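Side-chain contacts in NUDIX hydrolase (Nitrosomonas europaea, PDB 2B0V), which probably hydrolyses nucleoside di- and triphosphates and thiamine diphosphate, with magnesium as cofactor, as a member of the NudJ group of Nudix hydrolases: residues Val11-Glu16 and His62-Glu67; Glu26-Arg29 and Ile33-Asn36; Glu46-Ala51 and Phe87-Gln92; Glu58-Ser63 and Val107-Phe112. All coordinates share one frame; numbering follows the deposited sequence. Where two conformers were deposited one is given.

Contact 1 of 4, residues Val11-Glu16 and His62-Glu67; sequences VAAVIE and HSFLPE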
loop_
_atom_site.group_PDB
_atom_site.type_symbol
_atom_site.label_atom_id
_atom_site.label_comp_id
_atom_site.label_asym_id
_atom_site.label_seq_id
_atom_site.Cartn_x
_atom_site.Cartn_y
_atom_site.Cartn_z
ATOM N N VAL A 11 -6.464 -0.734 -0.862
ATOM C CA VAL A 11 -5.723 0.513 -0.616
ATOM C C VAL A 11 -4.230 0.184 -0.517
ATOM O O VAL A 11 -3.862 -0.950 -0.197
ATOM C CB VAL A 11 -6.165 1.186 0.692
ATOM C CG1 VAL A 11 -7.603 1.651 0.576
ATOM C CG2 VAL A 11 -5.963 0.208 1.886
ATOM N N ALA A 12 -3.387 1.169 -0.801
ATOM C CA ALA A 12 -1.953 0.979 -0.704
ATOM C C ALA A 12 -1.298 2.307 -0.411
ATOM O O ALA A 12 -1.828 3.348 -0.783
ATOM C CB ALA A 12 -1.424 0.412 -2.017
ATOM N N ALA A 13 -0.161 2.283 0.285
ATOM C CA ALA A 13 0.539 3.494 0.686
ATOM C C ALA A 13 1.917 3.549 0.100
ATOM O O ALA A 13 2.695 2.583 0.256
ATOM C CB ALA A 13 0.651 3.537 2.243
ATOM N N VAL A 14 2.222 4.685 -0.545
ATOM C CA VAL A 14 3.557 5.022 -0.987
ATOM C C VAL A 14 4.159 5.919 0.074
ATOM O O VAL A 14 3.709 7.061 0.261
ATOM C CB VAL A 14 3.573 5.701 -2.391
ATOM C CG1 VAL A 14 4.999 6.139 -2.765
ATOM C CG2 VAL A 14 3.023 4.732 -3.461
ATOM N N ILE A 15 5.141 5.377 0.799
ATOM C CA ILE A 15 5.768 6.099 1.915
ATOM C C ILE A 15 7.247 6.257 1.579
ATOM O O ILE A 15 7.990 5.289 1.623
ATOM C CB ILE A 15 5.608 5.307 3.235
ATOM C CG1 ILE A 15 4.114 5.155 3.585
ATOM C CG2 ILE A 15 6.339 6.054 4.391
ATOM C CD1 ILE A 15 3.822 3.922 4.461
ATOM N N GLU A 16 7.652 7.480 1.242
ATOM C CA GLU A 16 9.013 7.800 0.739
ATOM C C GLU A 16 9.653 8.768 1.704
ATOM O O GLU A 16 9.053 9.782 2.056
ATOM C CB GLU A 16 8.923 8.465 -0.648
ATOM C CG GLU A 16 10.273 8.755 -1.335
ATOM C CD GLU A 16 10.638 10.231 -1.259
ATOM O OE1 GLU A 16 9.756 11.075 -1.580
ATOM O OE2 GLU A 16 11.798 10.543 -0.853
ATOM N N HIS A 62 4.062 1.148 11.895
ATOM C CA HIS A 62 4.163 2.604 11.832
ATOM C C HIS A 62 2.772 3.254 11.691
ATOM O O HIS A 62 1.956 2.761 10.937
ATOM C CB HIS A 62 4.939 2.977 10.566
ATOM C CG HIS A 62 6.367 2.552 10.555
ATOM N ND1 HIS A 62 6.770 1.234 10.438
ATOM C CD2 HIS A 62 7.502 3.285 10.656
ATOM C CE1 HIS A 62 8.093 1.183 10.470
ATOM N NE2 HIS A 62 8.554 2.416 10.553
ATOM N N SER A 63 2.539 4.360 12.359
ATOM C CA SER A 63 1.299 5.113 12.121
ATOM C C SER A 63 1.478 6.042 10.904
ATOM O O SER A 63 2.541 6.621 10.678
ATOM C CB SER A 63 0.905 5.898 13.387
ATOM O OG SER A 63 1.949 6.764 13.749
ATOM N N PHE A 64 0.395 6.197 10.134
ATOM C CA PHE A 64 0.454 6.922 8.868
ATOM C C PHE A 64 -0.370 8.195 8.911
ATOM O O PHE A 64 -1.462 8.233 9.515
ATOM C CB PHE A 64 -0.102 5.987 7.804
ATOM C CG PHE A 64 -0.040 6.507 6.357
ATOM C CD1 PHE A 64 1.163 6.823 5.752
ATOM C CD2 PHE A 64 -1.208 6.594 5.594
ATOM C CE1 PHE A 64 1.196 7.219 4.367
ATOM C CE2 PHE A 64 -1.161 7.000 4.229
ATOM C CZ PHE A 64 0.034 7.304 3.642
ATOM N N LEU A 65 0.168 9.236 8.264
ATOM C CA LEU A 65 -0.545 10.484 8.020
ATOM C C LEU A 65 -0.723 10.663 6.511
ATOM O O LEU A 65 0.215 11.063 5.827
ATOM C CB LEU A 65 0.281 11.650 8.581
ATOM C CG LEU A 65 -0.384 13.008 8.791
ATOM C CD1 LEU A 65 -1.274 12.988 10.028
ATOM C CD2 LEU A 65 0.713 14.074 8.975
ATOM N N PRO A 66 -1.914 10.336 5.985
ATOM C CA PRO A 66 -2.084 10.486 4.533
ATOM C C PRO A 66 -2.021 11.946 4.133
ATOM O O PRO A 66 -2.468 12.851 4.902
ATOM C CB PRO A 66 -3.476 9.872 4.235
ATOM C CG PRO A 66 -3.836 9.114 5.507
ATOM C CD PRO A 66 -3.132 9.835 6.652
ATOM N N GLU A 67 -1.432 12.191 2.971
ATOM C CA GLU A 67 -1.295 13.571 2.482
ATOM C C GLU A 67 -2.013 13.817 1.142
ATOM O O GLU A 67 -2.620 14.862 0.947
ATOM C CB GLU A 67 0.171 13.934 2.378
ATOM C CG GLU A 67 0.879 13.880 3.769
ATOM C CD GLU A 67 2.363 14.193 3.696
ATOM O OE1 GLU A 67 3.102 13.542 2.928
ATOM O OE2 GLU A 67 2.802 15.087 4.441
#
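The Phe64 ring reaches across to strand 8-17 and meets it at two points, Ile15 and Ala13. The tighter of these is Ile15, whose CG1 lies 3.7 Å from Phe64 CE1 and only slightly farther from CD1; the methylene comes in obliquely, and the terminal Ile15 CD1 stays at a looser 4.1 Å from Phe64 CD1. Ala13 is placed differently: its methyl carbon CB sits over one face of the ring, displaced toward the rim, with Phe64 CZ the nearest atom at 4.1 Å. The opposite face is backed by the strand's own backbone, where Pro66 N lies 3.8 Å above the ring plane. Phe64 can bridge the gap because CG stands opposite the backbone N (chi1 -176°), which throws the ring inward from a strand whose closest CA approach to 11-16 is 8.4 Å, between Pro66 CA and Ala13 CA. In the mixed sheet of this Nudix fold, strands 8-17 and 62-77 are not paired with each other; each pairs with strand 82-96, and the ring fills the space in front of that shared neighbour. Helix 48-60 packs on the same cluster, with Val56 against Ala13 and Ser53 against Phe64. With an alanine in place of Phe64, Ile15 CG1 and the Ala13 methyl would probably lose their apolar partner and a gap open between the two strands. The outward side is far looser: Leu65 and Glu67 are exposed and make no contact with 11-16, Glu67 OE2 being hydrogen-bonded to Gln92 NE2.

Contact 2 of 4, residues Glu26-Arg29 and Ile33-Asn36; sequences EIPR and IKLN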
loop_
_atom_site.group_PDB
_atom_site.type_symbol
_atom_site.label_atom_id
_atom_site.label_comp_id
_atom_site.label_asym_id
_atom_site.label_seq_id
_atom_site.Cartn_x
_atom_site.Cartn_y
_atom_site.Cartn_z
ATOM N N GLU A 26 6.208 -10.129 2.182
ATOM C CA GLU A 26 5.017 -10.825 2.667
ATOM C C GLU A 26 4.853 -12.155 1.935
ATOM O O GLU A 26 5.391 -12.353 0.842
ATOM C CB GLU A 26 3.766 -9.955 2.457
ATOM C CG GLU A 26 3.464 -9.695 0.962
ATOM C CD GLU A 26 2.391 -8.634 0.778
ATOM O OE1 GLU A 26 2.108 -7.892 1.765
ATOM O OE2 GLU A 26 1.858 -8.551 -0.353
ATOM N N ILE A 27 4.148 -13.072 2.579
ATOM C CA ILE A 27 3.857 -14.364 1.961
ATOM C C ILE A 27 2.332 -14.424 1.845
ATOM O O ILE A 27 1.655 -14.772 2.821
ATOM C CB ILE A 27 4.401 -15.516 2.809
ATOM C CG1 ILE A 27 5.915 -15.348 2.996
ATOM C CG2 ILE A 27 4.063 -16.845 2.165
ATOM C CD1 ILE A 27 6.561 -16.397 3.907
ATOM N N PRO A 28 1.787 -14.063 0.660
ATOM C CA PRO A 28 0.316 -13.992 0.486
ATOM C C PRO A 28 -0.368 -15.351 0.466
ATOM O O PRO A 28 -1.544 -15.469 0.857
ATOM C CB PRO A 28 0.141 -13.325 -0.896
ATOM C CG PRO A 28 1.477 -12.791 -1.263
ATOM C CD PRO A 28 2.496 -13.676 -0.569
ATOM N N ARG A 29 0.338 -16.359 -0.021
ATOM C CA ARG A 29 -0.182 -17.715 -0.068
ATOM C C ARG A 29 1.034 -18.588 -0.142
ATOM O O ARG A 29 2.120 -18.117 -0.505
ATOM C CB ARG A 29 -1.081 -17.930 -1.302
ATOM C CG ARG A 29 -0.354 -17.873 -2.658
ATOM C CD ARG A 29 -1.331 -17.773 -3.853
ATOM N NE ARG A 29 -2.404 -16.799 -3.600
ATOM C CZ ARG A 29 -2.305 -15.480 -3.788
ATOM N NH1 ARG A 29 -1.182 -14.948 -4.267
ATOM N NH2 ARG A 29 -3.339 -14.690 -3.500
ATOM N N ILE A 33 7.991 -15.501 -0.852
ATOM C CA ILE A 33 8.086 -14.117 -0.417
ATOM C C ILE A 33 7.899 -13.129 -1.582
ATOM O O ILE A 33 8.536 -13.240 -2.641
ATOM C CB ILE A 33 9.404 -13.830 0.347
ATOM C CG1 ILE A 33 9.497 -14.715 1.598
ATOM C CG2 ILE A 33 9.516 -12.347 0.802
ATOM C CD1 ILE A 33 10.855 -14.638 2.352
ATOM N N LYS A 34 7.034 -12.137 -1.341
ATOM C CA LYS A 34 6.747 -11.112 -2.324
ATOM C C LYS A 34 7.000 -9.750 -1.693
ATOM O O LYS A 34 6.883 -9.598 -0.466
ATOM C CB LYS A 34 5.284 -11.188 -2.802
ATOM C CG LYS A 34 4.878 -12.527 -3.464
ATOM C CD LYS A 34 5.674 -12.781 -4.760
ATOM C CE LYS A 34 5.331 -14.142 -5.343
ATOM N NZ LYS A 34 6.038 -14.378 -6.652
ATOM N N LEU A 35 7.377 -8.786 -2.510
ATOM C CA LEU A 35 7.516 -7.380 -2.081
ATOM C C LEU A 35 6.269 -6.567 -2.483
ATOM O O LEU A 35 5.740 -6.706 -3.596
ATOM C CB LEU A 35 8.736 -6.791 -2.789
ATOM C CG LEU A 35 9.239 -5.449 -2.283
ATOM C CD1 LEU A 35 9.800 -5.614 -0.860
ATOM C CD2 LEU A 35 10.307 -4.904 -3.275
ATOM N N ASN A 36 5.833 -5.675 -1.599
ATOM C CA ASN A 36 4.610 -4.916 -1.873
ATOM C C ASN A 36 4.602 -3.628 -1.052
ATOM O O ASN A 36 5.316 -3.508 -0.054
ATOM C CB ASN A 36 3.376 -5.772 -1.506
ATOM C CG ASN A 36 2.056 -5.285 -2.144
ATOM O OD1 ASN A 36 2.021 -4.382 -2.965
ATOM N ND2 ASN A 36 0.962 -5.957 -1.774
#
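Glu26 and Lys34 are tied by two short backbone hydrogen bonds, Lys34 N to Glu26 O at 2.7 Å and Glu26 N to Lys34 O at 2.8 Å, both close to straight. A third bond links side chains: Asn36 ND2 donates to Glu26 OE2 over 3.1 Å, on the syn side of the carboxylate but 28° out of its plane. Carboxylate and amide stand nearly perpendicular, 83° apart, yet OE2 lies close to the amide plane, so the N-H is well aimed even though the carboxylate is turned. Glu26 gets there with CG lodged between its backbone N and carbonyl carbon (chi1 64°) and the rest of the chain extended. The same OE2 takes a salt bridge from Arg125. With ND2 on Glu26 and OD1 accepting from Arg86, both ends of the Asn36 amide are engaged and its flip is fixed. The backbone pair is an antiparallel hydrogen-bonded pair where strand 20-26 meets strand 34-36, at the foot of the loop joining them. Beyond it the chains are held by carbon contacts. Ile33 CA approaches Glu26 O in a CA-H...O contact of 3.5 Å. Past that, Ile27 CG1 leans on Ile33 CG1 at 3.9 Å, the two side chains meeting at a slant, and Val107 of strand 106-113 adjoins Ile27. On the Glu26 side of the sheet, Lys34 CG lies 3.9 Å from Pro28 CD, its chain crossing the proline ring at about a right angle before the amine leads off.

Contact 3 of 4, residues Glu46-Ala51 and Phe87-Gln92; sequences ESIIQA and FTFSGQ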
loop_
_atom_site.group_PDB
_atom_site.type_symbol
_atom_site.label_atom_id
_atom_site.label_comp_id
_atom_site.label_asym_id
_atom_site.label_seq_id
_atom_site.Cartn_x
_atom_site.Cartn_y
_atom_site.Cartn_z
ATOM N N GLU A 46 -15.519 1.673 7.256
ATOM C CA GLU A 46 -14.400 2.618 7.272
ATOM C C GLU A 46 -14.274 3.360 5.958
ATOM O O GLU A 46 -14.642 2.861 4.884
ATOM C CB GLU A 46 -13.057 1.899 7.575
ATOM C CG GLU A 46 -12.607 0.954 6.450
ATOM C CD GLU A 46 -11.364 0.114 6.771
ATOM O OE1 GLU A 46 -10.716 0.314 7.817
ATOM O OE2 GLU A 46 -11.017 -0.735 5.926
ATOM N N SER A 47 -13.677 4.542 6.029
ATOM C CA SER A 47 -13.422 5.272 4.808
ATOM C C SER A 47 -12.197 4.682 4.120
ATOM O O SER A 47 -11.418 3.930 4.730
ATOM C CB SER A 47 -13.145 6.734 5.095
ATOM O OG SER A 47 -11.941 6.870 5.866
ATOM N N ILE A 48 -12.031 5.040 2.855
ATOM C CA ILE A 48 -10.892 4.528 2.110
ATOM C C ILE A 48 -9.572 5.086 2.695
ATOM O O ILE A 48 -8.606 4.365 2.865
ATOM C CB ILE A 48 -11.049 4.851 0.606
ATOM C CG1 ILE A 48 -12.168 3.983 0.060
ATOM C CG2 ILE A 48 -9.748 4.546 -0.146
ATOM C CD1 ILE A 48 -12.661 4.326 -1.323
ATOM N N ILE A 49 -9.554 6.374 3.006
ATOM C CA ILE A 49 -8.333 6.954 3.580
ATOM C C ILE A 49 -7.959 6.285 4.917
ATOM O O ILE A 49 -6.767 5.988 5.196
ATOM C CB ILE A 49 -8.476 8.484 3.751
ATOM C CG1 ILE A 49 -8.479 9.119 2.362
ATOM C CG2 ILE A 49 -7.279 9.035 4.493
ATOM C CD1 ILE A 49 -8.846 10.607 2.346
ATOM N N GLN A 50 -8.963 6.070 5.761
ATOM C CA GLN A 50 -8.692 5.391 7.039
ATOM C C GLN A 50 -8.270 3.931 6.845
ATOM O O GLN A 50 -7.414 3.443 7.607
ATOM C CB GLN A 50 -9.853 5.540 8.021
ATOM C CG GLN A 50 -10.033 7.014 8.498
ATOM C CD GLN A 50 -8.822 7.508 9.279
ATOM O OE1 GLN A 50 -7.908 8.137 8.740
ATOM N NE2 GLN A 50 -8.790 7.190 10.561
ATOM N N ALA A 51 -8.785 3.263 5.815
ATOM C CA ALA A 51 -8.349 1.881 5.488
ATOM C C ALA A 51 -6.871 1.903 5.185
ATOM O O ALA A 51 -6.124 0.990 5.572
ATOM C CB ALA A 51 -9.075 1.391 4.261
ATOM N N PHE A 87 -6.832 2.062 -4.466
ATOM C CA PHE A 87 -6.619 3.503 -4.188
ATOM C C PHE A 87 -5.292 3.653 -3.507
ATOM O O PHE A 87 -5.125 3.093 -2.436
ATOM C CB PHE A 87 -7.677 3.995 -3.222
ATOM C CG PHE A 87 -9.055 4.120 -3.852
ATOM C CD1 PHE A 87 -9.565 5.388 -4.196
ATOM C CD2 PHE A 87 -9.828 2.962 -4.100
ATOM C CE1 PHE A 87 -10.846 5.503 -4.800
ATOM C CE2 PHE A 87 -11.118 3.059 -4.706
ATOM C CZ PHE A 87 -11.621 4.326 -5.056
ATOM N N THR A 88 -4.391 4.452 -4.105
ATOM C CA THR A 88 -3.006 4.533 -3.589
ATOM C C THR A 88 -2.817 5.947 -3.074
ATOM O O THR A 88 -3.178 6.913 -3.752
ATOM C CB THR A 88 -2.020 4.251 -4.721
ATOM O OG1 THR A 88 -2.350 2.984 -5.306
ATOM C CG2 THR A 88 -0.634 4.198 -4.165
ATOM N N PHE A 89 -2.251 6.045 -1.873
ATOM C CA PHE A 89 -2.018 7.347 -1.234
ATOM C C PHE A 89 -0.559 7.510 -0.899
ATOM O O PHE A 89 0.123 6.509 -0.607
ATOM C CB PHE A 89 -2.812 7.432 0.079
ATOM C CG PHE A 89 -4.278 7.312 -0.143
ATOM C CD1 PHE A 89 -5.042 8.450 -0.341
ATOM C CD2 PHE A 89 -4.891 6.044 -0.145
ATOM C CE1 PHE A 89 -6.423 8.331 -0.560
ATOM C CE2 PHE A 89 -6.237 5.918 -0.349
ATOM C CZ PHE A 89 -7.007 7.054 -0.559
ATOM N N SER A 90 -0.083 8.758 -0.847
ATOM C CA SER A 90 1.240 9.032 -0.278
ATOM C C SER A 90 1.057 9.806 1.031
ATOM O O SER A 90 0.074 10.565 1.210
ATOM C CB SER A 90 2.092 9.839 -1.279
ATOM O OG SER A 90 3.341 10.163 -0.717
ATOM N N GLY A 91 1.996 9.612 1.944
ATOM C CA GLY A 91 1.964 10.351 3.187
ATOM C C GLY A 91 3.199 10.079 4.009
ATOM O O GLY A 91 4.157 9.437 3.536
ATOM N N GLN A 92 3.173 10.589 5.231
ATOM C CA GLN A 92 4.267 10.382 6.168
ATOM C C GLN A 92 3.988 9.285 7.165
ATOM O O GLN A 92 2.823 9.030 7.530
ATOM C CB GLN A 92 4.481 11.633 6.975
ATOM C CG GLN A 92 4.810 12.880 6.187
ATOM C CD GLN A 92 4.989 14.079 7.108
ATOM O OE1 GLN A 92 5.779 14.030 8.055
ATOM N NE2 GLN A 92 4.233 15.154 6.852
#
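Ile48 stands nearly at right angles to both Phe87 and Phe89 and touches them with different branches. Its CD1 is set over the centre of the Phe87 ring, 3.9 Å from the centroid and 12° off the normal, a CH-pi contact made squarely on the face. Its CG2 works lower down, 3.7 Å from Phe87 CB, and also meets the edge of Phe89, near that ring's plane, with Phe89 CZ 3.7 Å away. One branched side chain thus covers the face of one ring and abuts the edge of the next. The split follows from its torsion: CG1 lies opposite the carbonyl carbon (chi1 -71°), leaving CG2, opposite the backbone N, to meet both Phe87 CB and the Phe89 edge. Ile49, one residue on, crosses Phe89 at a similar steep angle, bringing CG1 to 3.7 Å from Phe89 CE1. A serine at Phe87 would probably cost the CD1 methyl of Ile48 the aromatic face it rests on and leave this end of the helix less firmly seated. Farther out, Val11 also touches Ile48, and Leu69, Leu144 and Leu147 gather round Phe89. Just before the isoleucines, Ser47 occupies the N-cap, its OG accepting from Gln50 N at 3.1 Å. The arrangement lays the first turn of helix 48-60 against strand 82-96; sequence and family identify residues 40-61 as the Nudix box, the loop-helix-loop motif of these hydrolases, here seated on the sheet by its apolar side.

Contact 4 of 4, residues Glu58-Ser63 and Val107-Phe112; sequences EETGHS and VRAAWF. With EDO (1,2-ethanediol), chain D.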
loop_
_atom_site.group_PDB
_atom_site.type_symbol
_atom_site.label_atom_id
_atom_site.label_comp_id
_atom_site.label_asym_id
_atom_site.label_seq_id
_atom_site.Cartn_x
_atom_site.Cartn_y
_atom_site.Cartn_z
ATOM N N GLU A 58 -1.138 -1.878 10.558
ATOM C CA GLU A 58 -1.259 -3.325 10.778
ATOM C C GLU A 58 -0.133 -4.127 10.144
ATOM O O GLU A 58 0.226 -5.214 10.652
ATOM C CB GLU A 58 -2.598 -3.853 10.279
ATOM C CG GLU A 58 -3.728 -3.274 11.122
ATOM C CD GLU A 58 -5.129 -3.770 10.761
ATOM O OE1 GLU A 58 -5.317 -4.242 9.623
ATOM O OE2 GLU A 58 -6.027 -3.641 11.645
ATOM N N GLU A 59 0.403 -3.607 9.045
ATOM C CA GLU A 59 1.440 -4.328 8.264
ATOM C C GLU A 59 2.874 -3.900 8.599
ATOM O O GLU A 59 3.820 -4.634 8.292
ATOM C CB GLU A 59 1.172 -4.215 6.759
ATOM C CG GLU A 59 -0.126 -4.845 6.338
ATOM C CD GLU A 59 -0.082 -5.291 4.874
ATOM O OE1 GLU A 59 0.602 -4.618 4.062
ATOM O OE2 GLU A 59 -0.731 -6.311 4.544
ATOM N N THR A 60 3.047 -2.687 9.136
ATOM C CA THR A 60 4.388 -2.159 9.385
ATOM C C THR A 60 4.691 -1.705 10.805
ATOM O O THR A 60 5.866 -1.468 11.118
ATOM C CB THR A 60 4.746 -0.980 8.464
ATOM O OG1 THR A 60 4.098 0.213 8.934
ATOM C CG2 THR A 60 4.358 -1.255 7.038
ATOM N N GLY A 61 3.657 -1.535 11.630
ATOM C CA GLY A 61 3.851 -1.008 12.992
ATOM C C GLY A 61 4.158 0.482 13.042
ATOM O O GLY A 61 4.417 1.048 14.098
ATOM N N HIS A 62 4.062 1.148 11.895
ATOM C CA HIS A 62 4.163 2.604 11.832
ATOM C C HIS A 62 2.772 3.254 11.691
ATOM O O HIS A 62 1.956 2.761 10.937
ATOM C CB HIS A 62 4.939 2.977 10.566
ATOM C CG HIS A 62 6.367 2.552 10.555
ATOM N ND1 HIS A 62 6.770 1.234 10.438
ATOM C CD2 HIS A 62 7.502 3.285 10.656
ATOM C CE1 HIS A 62 8.093 1.183 10.470
ATOM N NE2 HIS A 62 8.554 2.416 10.553
ATOM N N SER A 63 2.539 4.360 12.359
ATOM C CA SER A 63 1.299 5.113 12.121
ATOM C C SER A 63 1.478 6.042 10.904
ATOM O O SER A 63 2.541 6.621 10.678
ATOM C CB SER A 63 0.905 5.898 13.387
ATOM O OG SER A 63 1.949 6.764 13.749
ATOM N N VAL A 107 6.601 -10.827 6.596
ATOM C CA VAL A 107 7.944 -11.274 7.019
ATOM C C VAL A 107 8.707 -10.134 7.696
ATOM O O VAL A 107 9.220 -10.281 8.832
ATOM C CB VAL A 107 8.738 -11.831 5.824
ATOM C CG1 VAL A 107 10.165 -12.208 6.300
ATOM C CG2 VAL A 107 8.002 -13.044 5.176
ATOM N N ARG A 108 8.738 -8.988 7.032
ATOM C CA ARG A 108 9.331 -7.790 7.619
ATOM C C ARG A 108 8.939 -6.559 6.810
ATOM O O ARG A 108 8.516 -6.649 5.648
ATOM C CB ARG A 108 10.856 -7.913 7.777
ATOM C CG ARG A 108 11.619 -8.117 6.509
ATOM C CD ARG A 108 13.113 -8.423 6.781
ATOM N NE ARG A 108 13.320 -9.785 7.265
ATOM C CZ ARG A 108 13.441 -10.869 6.501
ATOM N NH1 ARG A 108 13.386 -10.793 5.172
ATOM N NH2 ARG A 108 13.616 -12.056 7.081
ATOM N N ALA A 109 8.990 -5.406 7.466
ATOM C CA ALA A 109 8.760 -4.140 6.764
ATOM C C ALA A 109 10.096 -3.431 6.804
ATOM O O ALA A 109 10.728 -3.396 7.878
ATOM C CB ALA A 109 7.673 -3.316 7.483
ATOM N N ALA A 110 10.547 -2.890 5.676
ATOM C CA ALA A 110 11.847 -2.249 5.628
ATOM C C ALA A 110 11.883 -1.153 4.582
ATOM O O ALA A 110 10.930 -1.029 3.785
ATOM C CB ALA A 110 12.947 -3.314 5.325
ATOM N N TRP A 111 12.975 -0.384 4.570
ATOM C CA TRP A 111 13.102 0.737 3.619
ATOM C C TRP A 111 13.968 0.345 2.445
ATOM O O TRP A 111 15.104 -0.130 2.666
ATOM C CB TRP A 111 13.723 1.945 4.309
ATOM C CG TRP A 111 12.811 2.503 5.400
ATOM C CD1 TRP A 111 12.758 2.117 6.721
ATOM C CD2 TRP A 111 11.851 3.546 5.249
ATOM N NE1 TRP A 111 11.813 2.859 7.395
ATOM C CE2 TRP A 111 11.248 3.753 6.517
ATOM C CE3 TRP A 111 11.435 4.331 4.159
ATOM C CZ2 TRP A 111 10.201 4.700 6.705
ATOM C CZ3 TRP A 111 10.433 5.280 4.362
ATOM C CH2 TRP A 111 9.856 5.460 5.631
ATOM N N PHE A 112 13.454 0.542 1.220
ATOM C CA PHE A 112 14.208 0.129 0.024
ATOM C C PHE A 112 14.436 1.307 -0.926
ATOM O O PHE A 112 13.521 2.085 -1.185
ATOM C CB PHE A 112 13.421 -0.942 -0.753
ATOM C CG PHE A 112 13.195 -2.206 -0.013
ATOM C CD1 PHE A 112 14.002 -3.333 -0.283
ATOM C CD2 PHE A 112 12.144 -2.318 0.935
ATOM C CE1 PHE A 112 13.737 -4.538 0.383
ATOM C CE2 PHE A 112 11.897 -3.514 1.587
ATOM C CZ PHE A 112 12.703 -4.620 1.327
HETATM C C1 EDO D . -1.813 -7.081 2.302
HETATM O O1 EDO D . -1.628 -6.995 0.853
HETATM C C2 EDO D . -3.234 -7.435 2.796
HETATM O O2 EDO D . -3.557 -6.953 4.140
#
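Thr60 meets Ala109 through carbon alone, and its side chain can be followed from the root outward. CB lies 3.9 Å from Ala109 CB, and the methyl CG2 reaches the same alanine carbon at an equal 3.9 Å, so the alanine methyl rests against both. OG1, the other branch, serves its own chain: it accepts from His62 N at 3.1 Å, which makes an ST turn, and is also hydrogen-bonded to Val56 O in the preceding helical turn. OG1 occupies the position between the backbone N and the carbonyl carbon (chi1 77°), which leaves CG2 for the alanine. His62 ND1 adds a 2.9 Å bond to Thr60 O, arriving from above the carbonyl plane, 65° out of it, so this donor does not lie on a lone pair. The bend these bonds brace is the end of helix 48-60, the helix of the Nudix box, where Gly61 with its positive phi lets the chain leave the helix and enter strand 62-77. Ala109 points toward that bend from strand 106-113, which begins with a classic beta bulge: Val107 and Arg108 both face Glu25. Val24 and Pro38 also touch the threonine. Glu59 touches the alanine only through its backbone, Glu59 O standing 4.2 Å from Ala109 CB. Its side chain heads elsewhere, with OE1 accepting from Ala39 N; a 1,2-ethanediol, probably from the crystallisation liquor, lies beside the carboxylate, though its modelled position there is doubtful.

How the contacts relate
Contacts 1 and 3 lie side by side, centres 7 Å apart, with strand 82-96 running between strands 8-17 and 62-77; backbone pairing such as Val14 N to Phe89 O joins them. Contact 4 is about 11 Å from the centre of contact 1 and shares His62 and Ser63 with it. Contacts 3 and 4 hold the two ends of helix 48-60, their centres about 16 Å apart. Contact 2 lies across the chain's centre from contacts 1 and 3 but touches contact 4 through Leu35 and Phe112. Along the chain it falls between the two segments of contact 1 and closes before contact 3 opens. Contacts 3 and 4 thus seat the Nudix-box helix against the mixed sheet, while contacts 1 and 2 join strands within it.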